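Local coordinates for protein 3,4-dihydroxybenzoate decarboxylase (Enterobacter cloacae, PDB 5NY5) that catalyses the decarboxylation of 3,4-dihydroxybenzoate and, in reverse, the para-carboxylation of catechols, as a metal-dependent enzyme of the UbiD family that uses prenylated FMN, at residues Thr165-His170 with Ile218-Glu223; Asn232-Ala237 with Val245-Gly250; Thr227-Asn232 with Lys254-Ala259. One frame throughout, in Å; residues are numbered along the deposited sequence.

Contact 1. Residues Thr165-His170 with Ile218-Glu223; sequences TDVTIH and IGACFE
A220 and C221 sit over V167 and I169 of strand 165-174, part of the antiparallel sheet of the flavin-binding domain in this UbiD-family enzyme. The second segment starts on helix 214-219. I218 turns its side chain from the strand onto L330 of helix 324-346, while G219 opens a type I turn whose closing bond runs from F222 N to G219 O, at 3.2 Å. A220 points its methyl at the strand and reaches V167 with a loose approach of CB to CG2, 4.5 Å; it also lies on L153 of the neighbouring strand. C221 makes the closer meeting. With SG anti to its own carbonyl carbon (chi1 -62°), the thiol swings to the tip of I169, where SG lies 3.8 Å from CD1. The I169 chain is extended at chi2 (-172°), which carries CD1 out from the strand to that point. F222 then turns its ring aside to P334 and A337, and I218 O lies in the ring plane at its edge, 3.4 Å from CD1. E223 continues toward R188, with which it forms a weak, long ion pair.

I169, H170, F222 and E223 bind prenylated FMN and D166 binds manganese, though neither is present in this apo chain. The contact lies within the part of the domain that holds these cofactor and metal residues. Next to I169, the H170 imidazole is held from both nitrogens: ND1 bonds to F183 O, and NE2 lies 2.6 Å from T168 OG1.

Contact 2. Residues Asn232-Ala237 with Val245-Gly250; sequences NELGVA and VELVQG
V245 and L234 bury the most surface here, with L247 third; V245, directly before strand 246-249, L234 and L247 point at one another's segments. V245 works with both branches. Its CG2, anti to the carbonyl carbon, sits beside the backbone of segment 232-237, 3.7 Å from the backbone O of L234 and 3.9 Å from A237 CB. The other branch, CG1, is anti to the backbone N (chi1 179°) and faces L234 CD1 more loosely at 4.4 Å.

L234 sends the same methyl further along the strand. Extended at chi2 (177°), it meets L247 end on, tip to tip, with CD1 3.8 Å from L247 CD2. L247 has a similarly stretched chain reaching from the opposite side, and both leucines also touch I258 of strand 256-258. I216 of helix 214-219 also touches L234, A237 and V245.

Within segment 232-237, G235 N bonds to N232 O at 2.9 Å. This turn includes E233, which binds manganese in the metal-bound enzyme but has no metal in this apo chain; the next residue, L234, goes into the apolar layer. Joined mainly by apolar side chains, the two elements form a helix-on-sheet packing: L234 and A237 of helix 234-241 pack against V245 and L247, at the start of the central strand of the small mixed sheet 108-110, 246-249 and 256-258, within the flavin-binding domain.

Contact 3. Residues Thr227-Asn232 with Lys254-Ala259; sequences TPFGYN and KEKAIA
Y231 and E255 approach from opposite directions: the phenol OH donates to OE1 at 2.6 Å. OE1 lies at the ring edge, in its plane, whereas the carboxylate is turned 80° from the ring. The hydroxyl meets OE1 nearly along its C-O axis. E255 gets there with CG anti to the backbone N (chi1 -167°) and a bend at chi2 (54°), a fold that brings OE1 back to its own chain. There it also accepts K256 N at 3.2 Å, from the anti side and out of the carboxylate plane.

K256 crosses the tyrosine at about a right angle. Its CD lies 3.4 Å from Y231 OH, and its stretched end then brings NZ to 3.8 Å from F229 CD1, oblique to that exposed ring. Within the loop, N232 ND2 is bonded to T227 OG1 at 2.9 Å.

The contact ties loop 227-232, which leads to E233, to edge strand 256-258 of the small three-stranded mixed sheet. S157 OG is hydrogen-bonded to OE2, so the buried carboxylate has three hydrogen-bond partners over its two oxygens. Such a set would probably stabilise the anionic form of E255, and the phenol bond probably helps hold the Y231 ring in place.

From the N terminus, contact 1 comes first and is complete before the others begin: it closes the long excursion between strand 165-174 and segment 218-223. The chain enters loop 227-232, where contact 3 opens. Contact 2 is nested inside it, sharing N232, and closes the short loop between helix 234-241 and strand 246-249; the return through strand 256-258 then closes contact 3. These two strands pair antiparallel, with A257 N bonded to V248 O, so both contacts reach one sheet. T165 OG1 is probably hydrogen-bonded to Y231 N, tying contact 1 to contact 3, and E233 of contact 2 lies against D166 and V167 of contact 1, D166 and E233 being manganese ligands whose metal is absent here.

Contact 1. Residues Thr165-His170 with Ile218-Glu223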
loop_
_atom_site.group_PDB
_atom_site.type_symbol
_atom_site.label_atom_id
_atom_site.label_comp_id
_atom_site.label_asym_id
_atom_site.label_seq_id
_atom_site.Cartn_x
_atom_site.Cartn_y
_atom_site.Cartn_z
ATOM N N THR A 165 15.052 45.734 17.001
ATOM C CA THR A 165 15.912 44.926 17.852
ATOM C C THR A 165 15.567 43.450 17.717
ATOM O O THR A 165 14.465 43.079 17.299
ATOM C CB THR A 165 15.786 45.345 19.322
ATOM O OG1 THR A 165 14.467 45.044 19.794
ATOM C CG2 THR A 165 16.044 46.834 19.475
ATOM N N ASP A 166 16.527 42.607 18.087
ATOM C CA ASP A 166 16.334 41.164 18.081
ATOM C C ASP A 166 17.158 40.552 19.202
ATOM O O ASP A 166 18.358 40.822 19.308
ATOM C CB ASP A 166 16.738 40.553 16.736
ATOM C CG ASP A 166 16.420 39.075 16.650
ATOM O OD1 ASP A 166 15.335 38.673 17.120
ATOM O OD2 ASP A 166 17.255 38.315 16.115
ATOM N N VAL A 167 16.516 39.741 20.037
ATOM C CA VAL A 167 17.193 39.005 21.096
ATOM C C VAL A 167 16.954 37.519 20.857
ATOM O O VAL A 167 15.828 37.103 20.555
ATOM C CB VAL A 167 16.727 39.455 22.497
ATOM C CG1 VAL A 167 16.096 40.845 22.436
ATOM C CG2 VAL A 167 15.793 38.455 23.156
ATOM N N THR A 168 18.023 36.732 20.939
ATOM C CA THR A 168 17.978 35.326 20.565
ATOM C C THR A 168 19.016 34.556 21.367
ATOM O O THR A 168 19.846 35.137 22.070
ATOM C CB THR A 168 18.227 35.134 19.065
ATOM O OG1 THR A 168 19.223 36.064 18.620
ATOM C CG2 THR A 168 16.950 35.336 18.268
ATOM N N ILE A 169 18.968 33.232 21.241
ATOM C CA ILE A 169 19.892 32.330 21.918
ATOM C C ILE A 169 20.761 31.653 20.868
ATOM O O ILE A 169 20.245 31.055 19.916
ATOM C CB ILE A 169 19.147 31.289 22.770
ATOM C CG1 ILE A 169 18.285 31.984 23.825
ATOM C CG2 ILE A 169 20.133 30.337 23.431
ATOM C CD1 ILE A 169 17.658 31.040 24.828
ATOM N N HIS A 170 22.075 31.747 21.043
ATOM C CA HIS A 170 23.041 31.162 20.128
ATOM C C HIS A 170 24.067 30.368 20.919
ATOM O O HIS A 170 24.144 30.454 22.148
ATOM C CB HIS A 170 23.753 32.238 19.295
ATOM C CG HIS A 170 22.826 33.179 18.594
ATOM N ND1 HIS A 170 22.679 33.195 17.224
ATOM C CD2 HIS A 170 22.003 34.141 19.071
ATOM C CE1 HIS A 170 21.803 34.125 16.888
ATOM N NE2 HIS A 170 21.379 34.715 17.991
ATOM N N ILE A 218 13.715 31.149 29.053
ATOM C CA ILE A 218 12.545 30.418 28.576
ATOM C C ILE A 218 11.689 31.305 27.683
ATOM O O ILE A 218 11.274 30.898 26.592
ATOM C CB ILE A 218 11.740 29.870 29.768
ATOM C CG1 ILE A 218 12.554 28.812 30.516
ATOM C CG2 ILE A 218 10.412 29.301 29.303
ATOM C CD1 ILE A 218 11.931 28.375 31.822
ATOM N N GLY A 219 11.413 32.531 28.129
ATOM C CA GLY A 219 10.567 33.419 27.355
ATOM C C GLY A 219 11.183 33.854 26.042
ATOM O O GLY A 219 10.464 34.143 25.081
ATOM N N ALA A 220 12.514 33.896 25.972
ATOM C CA ALA A 220 13.186 34.357 24.763
ATOM C C ALA A 220 12.975 33.422 23.580
ATOM O O ALA A 220 13.201 33.831 22.437
ATOM C CB ALA A 220 14.682 34.526 25.023
ATOM N N CYS A 221 12.553 32.184 23.825
ATOM C CA CYS A 221 12.384 31.209 22.758
ATOM C C CYS A 221 11.028 31.296 22.073
ATOM O O CYS A 221 10.816 30.608 21.070
ATOM C CB CYS A 221 12.592 29.796 23.304
ATOM S SG CYS A 221 14.244 29.509 23.964
ATOM N N PHE A 222 10.116 32.118 22.576
ATOM C CA PHE A 222 8.800 32.268 21.978
ATOM C C PHE A 222 8.803 33.383 20.935
ATOM O O PHE A 222 9.708 34.220 20.882
ATOM C CB PHE A 222 7.753 32.555 23.052
ATOM C CG PHE A 222 7.432 31.371 23.917
ATOM C CD1 PHE A 222 8.335 30.922 24.862
ATOM C CD2 PHE A 222 6.222 30.713 23.788
ATOM C CE1 PHE A 222 8.043 29.837 25.657
ATOM C CE2 PHE A 222 5.924 29.627 24.584
ATOM C CZ PHE A 222 6.836 29.189 25.518
ATOM N N GLU A 223 7.772 33.378 20.094
ATOM C CA GLU A 223 7.607 34.423 19.093
ATOM C C GLU A 223 7.081 35.690 19.750
ATOM O O GLU A 223 6.063 35.662 20.449
ATOM C CB GLU A 223 6.659 33.966 17.984
ATOM C CG GLU A 223 7.352 33.263 16.830
ATOM C CD GLU A 223 8.275 34.187 16.055
ATOM O OE1 GLU A 223 8.023 35.411 16.048
ATOM O OE2 GLU A 223 9.252 33.692 15.455
#

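Contact 2. Residues Asn232-Ala237 with Val245-Gly250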
loop_
_atom_site.group_PDB
_atom_site.type_symbol
_atom_site.label_atom_id
_atom_site.label_comp_id
_atom_site.label_asym_id
_atom_site.label_seq_id
_atom_site.Cartn_x
_atom_site.Cartn_y
_atom_site.Cartn_z
ATOM N N ASN A 232 11.429 42.671 22.424
ATOM C CA ASN A 232 10.134 42.178 22.878
ATOM C C ASN A 232 10.191 40.778 23.475
ATOM O O ASN A 232 9.319 40.433 24.280
ATOM C CB ASN A 232 9.138 42.215 21.722
ATOM C CG ASN A 232 8.972 43.608 21.144
ATOM O OD1 ASN A 232 9.701 44.009 20.234
ATOM N ND2 ASN A 232 8.013 44.356 21.675
ATOM N N GLU A 233 11.180 39.962 23.107
ATOM C CA GLU A 233 11.272 38.637 23.708
ATOM C C GLU A 233 11.528 38.711 25.205
ATOM O O GLU A 233 11.255 37.740 25.918
ATOM C CB GLU A 233 12.362 37.813 23.023
ATOM C CG GLU A 233 12.049 37.433 21.586
ATOM C CD GLU A 233 12.466 38.498 20.594
ATOM O OE1 GLU A 233 13.334 38.209 19.744
ATOM O OE2 GLU A 233 11.934 39.625 20.671
ATOM N N LEU A 234 12.040 39.841 25.695
ATOM C CA LEU A 234 12.207 40.048 27.125
ATOM C C LEU A 234 10.894 40.365 27.824
ATOM O O LEU A 234 10.827 40.282 29.055
ATOM C CB LEU A 234 13.207 41.175 27.380
ATOM C CG LEU A 234 14.623 40.961 26.843
ATOM C CD1 LEU A 234 15.486 42.178 27.109
ATOM C CD2 LEU A 234 15.244 39.725 27.464
ATOM N N GLY A 235 9.855 40.730 27.071
ATOM C CA GLY A 235 8.573 41.043 27.675
ATOM C C GLY A 235 7.909 39.863 28.346
ATOM O O GLY A 235 7.096 40.056 29.256
ATOM N N VAL A 236 8.238 38.643 27.919
ATOM C CA VAL A 236 7.672 37.457 28.550
ATOM C C VAL A 236 8.207 37.307 29.967
ATOM O O VAL A 236 7.446 37.085 30.915
ATOM C CB VAL A 236 7.964 36.208 27.699
ATOM C CG1 VAL A 236 7.175 35.016 28.215
ATOM C CG2 VAL A 236 7.646 36.476 26.239
ATOM N N ALA A 237 9.525 37.436 30.131
ATOM C CA ALA A 237 10.122 37.334 31.458
ATOM C C ALA A 237 9.590 38.414 32.389
ATOM O O ALA A 237 9.276 38.140 33.554
ATOM C CB ALA A 237 11.644 37.417 31.358
ATOM N N VAL A 245 12.340 43.582 32.975
ATOM C CA VAL A 245 13.742 43.211 32.845
ATOM C C VAL A 245 14.579 44.471 32.679
ATOM O O VAL A 245 14.251 45.351 31.874
ATOM C CB VAL A 245 13.933 42.254 31.659
ATOM C CG1 VAL A 245 15.396 41.874 31.506
ATOM C CG2 VAL A 245 13.073 41.019 31.837
ATOM N N GLU A 246 15.664 44.565 33.438
ATOM C CA GLU A 246 16.497 45.758 33.433
ATOM C C GLU A 246 17.627 45.625 32.419
ATOM O O GLU A 246 18.271 44.577 32.319
ATOM C CB GLU A 246 17.065 46.019 34.829
ATOM C CG GLU A 246 16.008 46.422 35.845
ATOM C CD GLU A 246 16.507 46.358 37.275
ATOM O OE1 GLU A 246 15.666 46.328 38.197
ATOM O OE2 GLU A 246 17.739 46.336 37.480
ATOM N N LEU A 247 17.857 46.698 31.667
ATOM C CA LEU A 247 18.895 46.748 30.650
ATOM C C LEU A 247 19.897 47.843 30.988
ATOM O O LEU A 247 19.551 48.853 31.607
ATOM C CB LEU A 247 18.300 46.998 29.261
ATOM C CG LEU A 247 17.313 45.940 28.768
ATOM C CD1 LEU A 247 16.686 46.352 27.449
ATOM C CD2 LEU A 247 18.007 44.599 28.633
ATOM N N VAL A 248 21.142 47.635 30.572
ATOM C CA VAL A 248 22.225 48.577 30.821
ATOM C C VAL A 248 22.955 48.826 29.510
ATOM O O VAL A 248 23.177 47.897 28.728
ATOM C CB VAL A 248 23.193 48.057 31.907
ATOM C CG1 VAL A 248 23.662 46.649 31.580
ATOM C CG2 VAL A 248 24.382 48.995 32.068
ATOM N N GLN A 249 23.312 50.084 29.263
ATOM C CA GLN A 249 24.064 50.421 28.064
ATOM C C GLN A 249 25.408 49.702 28.066
ATOM O O GLN A 249 26.023 49.505 29.117
ATOM C CB GLN A 249 24.272 51.933 27.978
ATOM C CG GLN A 249 25.035 52.391 26.749
ATOM C CD GLN A 249 24.320 52.049 25.462
ATOM O OE1 GLN A 249 23.091 52.024 25.409
ATOM N NE2 GLN A 249 25.087 51.776 24.415
ATOM N N GLY A 250 25.852 49.295 26.881
ATOM C CA GLY A 250 27.130 48.627 26.768
ATOM C C GLY A 250 28.284 49.531 27.149
ATOM O O GLY A 250 28.178 50.758 27.181
#

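Contact 3. Residues Thr227-Asn232 with Lys254-Ala259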
loop_
_atom_site.group_PDB
_atom_site.type_symbol
_atom_site.label_atom_id
_atom_site.label_comp_id
_atom_site.label_asym_id
_atom_site.label_seq_id
_atom_site.Cartn_x
_atom_site.Cartn_y
_atom_site.Cartn_z
ATOM N N THR A 227 8.219 46.238 18.455
ATOM C CA THR A 227 7.846 47.590 18.840
ATOM C C THR A 227 9.107 48.442 18.871
ATOM O O THR A 227 10.219 47.908 18.889
ATOM C CB THR A 227 7.157 47.600 20.213
ATOM O OG1 THR A 227 8.082 47.172 21.221
ATOM C CG2 THR A 227 5.944 46.682 20.212
ATOM N N PRO A 228 8.968 49.773 18.861
ATOM C CA PRO A 228 10.166 50.630 18.816
ATOM C C PRO A 228 11.031 50.443 20.053
ATOM O O PRO A 228 10.559 50.585 21.184
ATOM C CB PRO A 228 9.584 52.048 18.746
ATOM C CG PRO A 228 8.194 51.872 18.245
ATOM C CD PRO A 228 7.731 50.569 18.804
ATOM N N PHE A 229 12.311 50.136 19.826
ATOM C CA PHE A 229 13.259 49.841 20.901
ATOM C C PHE A 229 12.660 48.832 21.878
ATOM O O PHE A 229 12.733 48.984 23.099
ATOM C CB PHE A 229 13.693 51.120 21.620
ATOM C CG PHE A 229 14.562 52.025 20.789
ATOM C CD1 PHE A 229 15.940 51.894 20.810
ATOM C CD2 PHE A 229 14.001 53.014 19.995
ATOM C CE1 PHE A 229 16.744 52.726 20.052
ATOM C CE2 PHE A 229 14.799 53.851 19.234
ATOM C CZ PHE A 229 16.172 53.706 19.263
ATOM N N GLY A 230 12.056 47.789 21.318
ATOM C CA GLY A 230 11.219 46.889 22.083
ATOM C C GLY A 230 11.936 45.796 22.845
ATOM O O GLY A 230 11.643 45.582 24.024
ATOM N N TYR A 231 12.871 45.103 22.192
ATOM C CA TYR A 231 13.489 43.899 22.753
ATOM C C TYR A 231 12.408 42.960 23.286
ATOM O O TYR A 231 12.443 42.507 24.431
ATOM C CB TYR A 231 14.500 44.253 23.846
ATOM C CG TYR A 231 15.635 45.149 23.398
ATOM C CD1 TYR A 231 16.777 44.617 22.813
ATOM C CD2 TYR A 231 15.572 46.526 23.575
ATOM C CE1 TYR A 231 17.817 45.431 22.408
ATOM C CE2 TYR A 231 16.608 47.346 23.173
ATOM C CZ TYR A 231 17.727 46.794 22.591
ATOM O OH TYR A 231 18.760 47.606 22.190
ATOM N N ASN A 232 11.429 42.671 22.424
ATOM C CA ASN A 232 10.134 42.178 22.878
ATOM C C ASN A 232 10.191 40.778 23.475
ATOM O O ASN A 232 9.319 40.433 24.280
ATOM C CB ASN A 232 9.138 42.215 21.722
ATOM C CG ASN A 232 8.972 43.608 21.144
ATOM O OD1 ASN A 232 9.701 44.009 20.234
ATOM N ND2 ASN A 232 8.013 44.356 21.675
ATOM N N LYS A 254 28.098 49.246 20.821
ATOM C CA LYS A 254 26.873 50.030 20.658
ATOM C C LYS A 254 25.652 49.115 20.766
ATOM O O LYS A 254 24.925 48.864 19.803
ATOM C CB LYS A 254 26.893 50.772 19.328
ATOM C CG LYS A 254 28.100 51.669 19.131
ATOM C CD LYS A 254 28.070 52.855 20.082
ATOM C CE LYS A 254 29.249 53.783 19.841
ATOM N NZ LYS A 254 30.550 53.093 20.062
ATOM N N GLU A 255 25.433 48.618 21.981
ATOM C CA GLU A 255 24.304 47.741 22.264
ATOM C C GLU A 255 24.156 47.613 23.772
ATOM O O GLU A 255 25.136 47.732 24.511
ATOM C CB GLU A 255 24.491 46.358 21.625
ATOM C CG GLU A 255 23.242 45.493 21.615
ATOM C CD GLU A 255 22.058 46.186 20.973
ATOM O OE1 GLU A 255 21.151 46.627 21.710
ATOM O OE2 GLU A 255 22.037 46.298 19.730
ATOM N N LYS A 256 22.926 47.376 24.215
ATOM C CA LYS A 256 22.637 47.198 25.629
ATOM C C LYS A 256 22.845 45.743 26.038
ATOM O O LYS A 256 22.941 44.844 25.200
ATOM C CB LYS A 256 21.207 47.637 25.946
ATOM C CG LYS A 256 20.963 49.120 25.741
ATOM C CD LYS A 256 19.738 49.365 24.879
ATOM C CE LYS A 256 19.615 50.832 24.502
ATOM N NZ LYS A 256 18.596 51.043 23.434
ATOM N N ALA A 257 22.916 45.521 27.349
ATOM C CA ALA A 257 23.124 44.195 27.911
ATOM C C ALA A 257 22.170 43.973 29.075
ATOM O O ALA A 257 21.592 44.915 29.622
ATOM C CB ALA A 257 24.573 43.997 28.378
ATOM N N ILE A 258 22.007 42.704 29.447
ATOM C CA ILE A 258 21.159 42.353 30.581
ATOM C C ILE A 258 21.839 42.821 31.860
ATOM O O ILE A 258 22.943 42.375 32.192
ATOM C CB ILE A 258 20.884 40.845 30.616
ATOM C CG1 ILE A 258 20.150 40.407 29.348
ATOM C CG2 ILE A 258 20.077 40.479 31.852
ATOM C CD1 ILE A 258 18.796 41.050 29.174
ATOM N N ALA A 259 21.178 43.727 32.585
ATOM C CA ALA A 259 21.798 44.338 33.755
ATOM C C ALA A 259 22.035 43.319 34.863
ATOM O O ALA A 259 23.063 43.369 35.547
ATOM C CB ALA A 259 20.935 45.491 34.263
#